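Local atomic coordinates of chaperone protein gp12 (Lactococcus phage p2, PDB entry 3D8L), a protein that probably acts as a chaperone for the tape measure protein and might help keep it in solution during tail assembly. Residues Glu42-Gly47 and Lys78-Leu83. The protein carries 1 engineered substitution. Residues are numbered along the deposited sequence; the frame is centred on the assembly and turned at random.
Sequences EFVQYG and KGLKEL
The carbonyl oxygen of Lys-78 faces the amide end of Gln-45 and is hydrogen-bonded to Thr-75 OG1 in the preceding loop. As modelled, Gln-45 OE1 lies 2.9 Å from Lys-78 O. Both atoms are acceptors, so the amide is probably built turned over; with it turned back, this approach may be a hydrogen bond. The side chain gets there by extension: CG is anti to the backbone N (chi1 -177°) and CD continues the line (chi2 172°), carrying the amide from helix 37-53 across to the turn that leads into helix 80-88. The two backbones come close here, with the CA atoms of Gln-45 and Leu-80 5.0 Å apart.

Apolar contacts flank the amide. The aliphatic part of Gln-45 crosses Leu-83 at about a right angle, CG meeting CD1 of Leu-83 at 3.7 Å. Val-44 CG1 touches Leu-80 CD2 at 4.1 Å, and Met-26 of helix 19-31 adjoins both of these residues, so the pair belongs to a three-helix junction. Leu-83 also rests on Leu-48 and Tyr-49, farther along helix 37-53.

Gly-79 occupies the N-cap position of helix 80-88. Its N gives Glu-82 OE1 a weak bond, 3.4 Å long and bent to 134° at the hydrogen, which corresponds to one half of a capping box. Glu-82 OE1 also forms a salt bridge with Lys-89 of the second subunit, linking this helix start to an interface of the assembly.

The two segments bury 218 Å², both sides summed. Val-44 against Leu-80 and the Gln-45 methylene against Leu-83 make the firm contacts between the helices, so their join is chiefly apolar, while the Lys-78 carbonyl beside it already has its partner in Thr-75.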
loop_
_atom_site.group_PDB
_atom_site.type_symbol
_atom_site.label_atom_id
_atom_site.label_comp_id
_atom_site.label_asym_id
_atom_site.label_seq_id
_atom_site.Cartn_x
_atom_site.Cartn_y
_atom_site.Cartn_z
ATOM N N GLU A 42 -16.935 15.378 -10.288
ATOM C CA GLU A 42 -15.907 16.430 -10.217
ATOM C C GLU A 42 -15.991 17.177 -8.878
ATOM O O GLU A 42 -14.973 17.589 -8.300
ATOM C CB GLU A 42 -16.021 17.391 -11.409
ATOM C CG GLU A 42 -15.960 16.636 -12.695
ATOM C CD GLU A 42 -15.896 17.495 -13.943
ATOM O OE1 GLU A 42 -15.856 18.738 -13.797
ATOM O OE2 GLU A 42 -15.880 16.907 -15.068
ATOM N N PHE A 43 -17.203 17.320 -8.365
ATOM C CA PHE A 43 -17.388 17.926 -7.042
ATOM C C PHE A 43 -16.562 17.129 -6.064
ATOM O O PHE A 43 -15.738 17.707 -5.363
ATOM C CB PHE A 43 -18.855 17.903 -6.649
ATOM C CG PHE A 43 -19.200 18.680 -5.428
ATOM C CD1 PHE A 43 -19.937 19.873 -5.540
ATOM C CD2 PHE A 43 -18.916 18.183 -4.168
ATOM C CE1 PHE A 43 -20.372 20.601 -4.392
ATOM C CE2 PHE A 43 -19.329 18.898 -2.994
ATOM C CZ PHE A 43 -20.069 20.118 -3.113
ATOM N N VAL A 44 -16.732 15.802 -6.061
ATOM C CA VAL A 44 -16.028 14.970 -5.082
ATOM C C VAL A 44 -14.542 14.928 -5.386
ATOM O O VAL A 44 -13.749 15.165 -4.503
ATOM C CB VAL A 44 -16.574 13.557 -5.026
ATOM C CG1 VAL A 44 -15.803 12.773 -4.013
ATOM C CG2 VAL A 44 -18.065 13.578 -4.696
ATOM N N GLN A 45 -14.181 14.673 -6.640
ATOM C CA GLN A 45 -12.785 14.661 -7.070
ATOM C C GLN A 45 -11.995 15.859 -6.537
ATOM O O GLN A 45 -10.937 15.695 -5.906
ATOM C CB GLN A 45 -12.674 14.622 -8.603
ATOM C CG GLN A 45 -11.226 14.541 -9.049
ATOM C CD GLN A 45 -11.000 14.311 -10.535
ATOM O OE1 GLN A 45 -9.910 13.903 -10.926
ATOM N NE2 GLN A 45 -12.002 14.602 -11.365
ATOM N N TYR A 46 -12.501 17.060 -6.789
ATOM C CA TYR A 46 -11.716 18.277 -6.475
ATOM C C TYR A 46 -11.784 18.547 -5.009
ATOM O O TYR A 46 -10.783 18.971 -4.425
ATOM C CB TYR A 46 -12.196 19.520 -7.238
ATOM C CG TYR A 46 -11.300 20.732 -7.124
ATOM C CD1 TYR A 46 -9.923 20.623 -7.168
ATOM C CD2 TYR A 46 -11.836 22.004 -7.024
ATOM C CE1 TYR A 46 -9.110 21.755 -7.082
ATOM C CE2 TYR A 46 -11.028 23.125 -6.908
ATOM C CZ TYR A 46 -9.670 22.986 -6.944
ATOM O OH TYR A 46 -8.867 24.087 -6.866
ATOM N N GLY A 47 -12.960 18.287 -4.430
ATOM C CA GLY A 47 -13.187 18.410 -2.981
ATOM C C GLY A 47 -12.287 17.511 -2.158
ATOM O O GLY A 47 -11.693 17.938 -1.171
ATOM N N LYS A 78 -4.378 13.459 -10.447
ATOM C CA LYS A 78 -5.057 12.431 -9.691
ATOM C C LYS A 78 -6.545 12.300 -10.050
ATOM O O LYS A 78 -7.334 13.218 -9.855
ATOM C CB LYS A 78 -4.891 12.726 -8.201
ATOM C CG LYS A 78 -3.397 12.856 -7.783
ATOM C CD LYS A 78 -3.218 13.588 -6.421
ATOM C CE LYS A 78 -1.745 13.935 -6.173
ATOM N NZ LYS A 78 -0.835 12.851 -6.590
ATOM N N GLY A 79 -6.928 11.140 -10.559
ATOM C CA GLY A 79 -8.337 10.851 -10.781
ATOM C C GLY A 79 -9.073 10.580 -9.482
ATOM O O GLY A 79 -8.473 10.497 -8.421
ATOM N N LEU A 80 -10.388 10.446 -9.561
ATOM C CA LEU A 80 -11.214 10.100 -8.409
ATOM C C LEU A 80 -10.778 8.758 -7.796
ATOM O O LEU A 80 -10.655 8.638 -6.588
ATOM C CB LEU A 80 -12.663 9.954 -8.854
ATOM C CG LEU A 80 -13.801 10.522 -8.021
ATOM C CD1 LEU A 80 -15.120 9.778 -8.374
ATOM C CD2 LEU A 80 -13.491 10.512 -6.519
ATOM N N LYS A 81 -10.554 7.749 -8.630
ATOM C CA LYS A 81 -10.226 6.410 -8.149
ATOM C C LYS A 81 -9.089 6.534 -7.154
ATOM O O LYS A 81 -9.186 6.165 -5.994
ATOM C CB LYS A 81 -9.837 5.522 -9.340
ATOM C CG LYS A 81 -9.109 4.227 -8.974
ATOM C CD LYS A 81 -9.091 3.208 -10.136
ATOM C CE LYS A 81 -7.695 3.013 -10.785
ATOM N NZ LYS A 81 -7.699 2.088 -12.009
ATOM N N GLU A 82 -8.019 7.117 -7.647
ATOM C CA GLU A 82 -6.796 7.300 -6.912
ATOM C C GLU A 82 -7.001 8.092 -5.612
ATOM O O GLU A 82 -6.433 7.750 -4.573
ATOM C CB GLU A 82 -5.868 8.054 -7.849
ATOM C CG GLU A 82 -4.438 8.228 -7.389
ATOM C CD GLU A 82 -3.596 8.995 -8.432
ATOM O OE1 GLU A 82 -4.158 9.392 -9.517
ATOM O OE2 GLU A 82 -2.379 9.177 -8.160
ATOM N N LEU A 83 -7.808 9.148 -5.687
ATOM C CA LEU A 83 -8.069 10.037 -4.547
ATOM C C LEU A 83 -8.923 9.348 -3.470
ATOM O O LEU A 83 -8.763 9.567 -2.269
ATOM C CB LEU A 83 -8.796 11.309 -5.019
ATOM C CG LEU A 83 -8.032 12.349 -5.836
ATOM C CD1 LEU A 83 -8.929 13.476 -6.332
ATOM C CD2 LEU A 83 -6.942 12.888 -4.975
#